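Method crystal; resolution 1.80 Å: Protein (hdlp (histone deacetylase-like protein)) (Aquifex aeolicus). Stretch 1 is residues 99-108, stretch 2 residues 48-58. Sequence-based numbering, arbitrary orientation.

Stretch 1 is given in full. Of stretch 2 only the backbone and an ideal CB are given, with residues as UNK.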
# COMPACT_ATOMS: atom_id res chain seq x y z
N MET A 99 2.86 -1.04 16.74
CA MET A 99 2.02 0.17 16.85
C MET A 99 2.77 1.49 16.78
O MET A 99 2.23 2.48 16.30
CB MET A 99 1.15 0.11 18.11
CG MET A 99 1.83 0.59 19.37
SD MET A 99 0.84 0.03 20.78
CE MET A 99 -0.74 0.89 20.47
N PHE A 100 3.99 1.53 17.29
CA PHE A 100 4.74 2.79 17.18
C PHE A 100 6.13 2.58 16.59
O PHE A 100 6.51 3.27 15.65
CB PHE A 100 4.89 3.50 18.52
CG PHE A 100 5.59 4.81 18.41
CD1 PHE A 100 4.94 5.92 17.88
CD2 PHE A 100 6.95 4.91 18.72
CE1 PHE A 100 5.62 7.11 17.65
CE2 PHE A 100 7.64 6.11 18.50
CZ PHE A 100 6.98 7.21 17.96
N THR A 101 6.90 1.64 17.12
CA THR A 101 8.25 1.43 16.59
C THR A 101 8.22 0.96 15.14
O THR A 101 8.85 1.58 14.29
CB THR A 101 9.01 0.43 17.47
OG1 THR A 101 9.11 0.97 18.79
CG2 THR A 101 10.41 0.20 16.94
N GLY A 102 7.49 -0.11 14.86
CA GLY A 102 7.39 -0.62 13.50
C GLY A 102 6.73 0.41 12.60
O GLY A 102 7.18 0.66 11.49
N SER A 103 5.66 1.03 13.09
CA SER A 103 4.97 2.05 12.29
C SER A 103 5.88 3.24 12.02
O SER A 103 5.92 3.76 10.90
CB SER A 103 3.69 2.52 12.99
OG SER A 103 2.74 1.46 13.03
N SER A 104 6.63 3.67 13.03
CA SER A 104 7.55 4.80 12.81
C SER A 104 8.65 4.46 11.80
O SER A 104 9.13 5.31 11.06
CB SER A 104 8.20 5.22 14.13
OG SER A 104 7.25 5.86 14.95
N LEU A 105 9.05 3.21 11.79
CA LEU A 105 10.10 2.79 10.88
C LEU A 105 9.57 2.78 9.44
O LEU A 105 10.26 3.19 8.51
CB LEU A 105 10.58 1.40 11.31
CG LEU A 105 11.95 0.94 10.82
CD1 LEU A 105 13.03 1.92 11.33
CD2 LEU A 105 12.20 -0.50 11.35
N ALA A 106 8.34 2.33 9.26
CA ALA A 106 7.73 2.29 7.93
C ALA A 106 7.52 3.71 7.42
O ALA A 106 7.66 3.98 6.22
CB ALA A 106 6.38 1.53 8.00
N THR A 107 7.18 4.61 8.33
CA THR A 107 6.91 6.01 7.96
C THR A 107 8.20 6.76 7.66
O THR A 107 8.26 7.56 6.71
CB THR A 107 6.11 6.69 9.09
OG1 THR A 107 4.88 5.97 9.24
CG2 THR A 107 5.84 8.18 8.77
N GLY A 108 9.24 6.53 8.45
CA GLY A 108 10.50 7.18 8.16
C GLY A 108 10.96 6.70 6.79
O GLY A 108 11.57 7.46 6.04
N UNK A 48 18.95 1.48 4.50
CA UNK A 48 18.39 1.02 5.77
C UNK A 48 17.34 2.00 6.27
O UNK A 48 17.59 3.19 6.36
CB UNK A 48 19.49 0.84 6.82
N UNK A 49 16.17 1.48 6.61
CA UNK A 49 15.08 2.29 7.13
C UNK A 49 15.46 3.00 8.43
O UNK A 49 16.17 2.44 9.27
CB UNK A 49 13.84 1.42 7.36
N UNK A 50 14.97 4.23 8.58
CA UNK A 50 15.19 5.00 9.79
C UNK A 50 13.82 5.39 10.35
O UNK A 50 12.83 5.44 9.62
CB UNK A 50 16.06 6.23 9.52
N UNK A 51 13.73 5.61 11.66
CA UNK A 51 12.44 6.01 12.24
C UNK A 51 12.06 7.41 11.77
O UNK A 51 12.94 8.24 11.49
CB UNK A 51 12.49 5.96 13.77
N UNK A 52 10.76 7.68 11.66
CA UNK A 52 10.28 9.02 11.34
C UNK A 52 10.57 9.83 12.62
O UNK A 52 10.45 9.29 13.72
CB UNK A 52 8.80 9.04 10.95
N UNK A 53 10.94 11.10 12.49
CA UNK A 53 11.20 11.90 13.68
C UNK A 53 9.86 12.40 14.19
O UNK A 53 8.87 12.35 13.47
CB UNK A 53 12.16 13.06 13.39
N UNK A 54 9.81 12.87 15.43
CA UNK A 54 8.56 13.38 15.99
C UNK A 54 8.03 14.49 15.09
O UNK A 54 6.83 14.60 14.83
CB UNK A 54 8.76 13.89 17.42
N UNK A 55 8.95 15.32 14.60
CA UNK A 55 8.57 16.44 13.74
C UNK A 55 7.93 15.95 12.45
O UNK A 55 6.94 16.51 12.01
CB UNK A 55 9.79 17.31 13.42
N UNK A 56 8.49 14.91 11.85
CA UNK A 56 7.91 14.37 10.63
C UNK A 56 6.53 13.78 10.92
O UNK A 56 5.59 13.95 10.14
CB UNK A 56 8.83 13.31 10.02
N UNK A 57 6.39 13.11 12.06
CA UNK A 57 5.09 12.55 12.42
C UNK A 57 4.04 13.64 12.61
O UNK A 57 2.88 13.48 12.22
CB UNK A 57 5.21 11.71 13.70
N UNK A 58 4.46 14.74 13.23
CA UNK A 58 3.54 15.84 13.50
C UNK A 58 3.21 16.67 12.26
O UNK A 58 2.45 17.64 12.35
CB UNK A 58 4.13 16.75 14.58

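Position 48 lies beyond the reach of the helix, with nothing of stretch 1 within 5.5 Å of its ideal CB; almost any side chain would do. Lys-48 has chi1 to chi3 all t and a p turn at chi4, and its NZ is bonded elsewhere in the structure.

At position 49 the CB points toward the helix and stands 4.0 Å from Leu-105 CG. Something small suits the spot: alanine, serine, perhaps threonine. It is Ser-49, whose CB packs 3.9 Å from Leu-105 CG, while its OG bonds to a residue just outside the stretch.

Position 50 turns its CB away, but its carbonyl faces the helix: O sits 3.3 Å from Gly-108 CA in a CA-H...O contact. That approach depends on glycine, since an ideal CB on Gly-108 would clash with this O. An outward CB tolerates most residues; a long one could curl back to Gly-108 O. Arg-50 does so, laying one face of its guanidinium over Gly-108 O. Its NH1 also donates to the O of residue 51 (3.0 Å).

Position 51 has phi -69°, a CB pointing away, and an N that makes no hydrogen bond to stretch 1. Proline is among many that fit. Pro-51 sets its CG 4.1 Å from Leu-105 CD1, a modest apolar contact.

At position 52, N lies 2.9 Å from Ser-104 O, which also accepts from Gly-108 N within the helix, so this residue must keep its N-H and cannot be proline. The CB points toward the helix, 3.6 Å from Gly-108 N and 3.8 Å from Thr-107 CG2, which favours a small residue. Ala-52 donates that hydrogen bond and rests its methyl against Thr-107.

Position 53 faces away, just before the turn of helix that follows; serine, threonine, aspartate or asparagine would cap it. Thr-53 OG1 accepts from the N of residue 56 at 3.1 Å.

Positions 54 and 55 meet little of stretch 1 and suit polar residues: Lys-54 and Glu-55.

Position 56 points its CB toward stretch 1 but from too far for close packing, so a long polar chain is plausible. Glu-56 serves its own stretch: OE2 forms a salt bridge with Arg-50 NH2 (2.8 Å), and OE1 accepts from Thr-53 N (2.9 Å).

Position 57 also points toward the helix, across a gap lined by Phe-100, Ser-104 and Thr-107. Leucine, methionine or isoleucine could span it. Leu-57 brings CD1 to 3.8 Å from Phe-100 CE1 and CD2 to 4.0 Å from Thr-107 CG2.

Position 58 is out of reach, leaving the choice open; it is Leu-58.

Stretch 2 (48-58) KSRPATKEELL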
# COMPACT_ATOMS: atom_id res chain seq x y z
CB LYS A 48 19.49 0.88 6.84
CG LYS A 48 18.97 0.39 8.18
CD LYS A 48 20.10 0.27 9.21
CE LYS A 48 19.58 -0.24 10.55
NZ LYS A 48 18.96 -1.59 10.43
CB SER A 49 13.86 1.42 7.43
OG SER A 49 13.40 0.67 6.30
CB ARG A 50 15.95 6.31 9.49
CG ARG A 50 15.13 7.39 8.75
CD ARG A 50 15.94 8.66 8.64
NE ARG A 50 15.32 9.70 7.80
CZ ARG A 50 14.20 10.35 8.07
NH1 ARG A 50 13.51 10.10 9.18
NH2 ARG A 50 13.77 11.28 7.23
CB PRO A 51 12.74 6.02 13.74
CG PRO A 51 13.86 4.99 13.87
CD PRO A 51 14.73 5.45 12.72
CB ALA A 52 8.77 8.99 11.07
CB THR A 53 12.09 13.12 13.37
OG1 THR A 53 11.40 13.99 12.46
CG2 THR A 53 13.41 12.66 12.76
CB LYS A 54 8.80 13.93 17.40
CG LYS A 54 7.55 14.41 18.11
CD LYS A 54 6.61 13.27 18.44
CE LYS A 54 7.14 12.41 19.59
NZ LYS A 54 7.14 13.14 20.89
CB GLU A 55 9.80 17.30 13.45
CG GLU A 55 9.55 18.50 12.57
CD GLU A 55 10.72 19.48 12.57
OE1 GLU A 55 10.67 20.46 11.80
OE2 GLU A 55 11.68 19.27 13.35
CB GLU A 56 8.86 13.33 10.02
CG GLU A 56 10.21 13.95 9.61
CD GLU A 56 11.22 12.92 9.19
OE1 GLU A 56 11.12 11.78 9.70
OE2 GLU A 56 12.12 13.25 8.37
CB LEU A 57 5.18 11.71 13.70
CG LEU A 57 6.00 10.41 13.56
CD1 LEU A 57 6.05 9.69 14.92
CD2 LEU A 57 5.34 9.51 12.50
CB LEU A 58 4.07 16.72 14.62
CG LEU A 58 4.25 15.95 15.95
CD1 LEU A 58 4.87 16.87 16.99
CD2 LEU A 58 2.93 15.39 16.42
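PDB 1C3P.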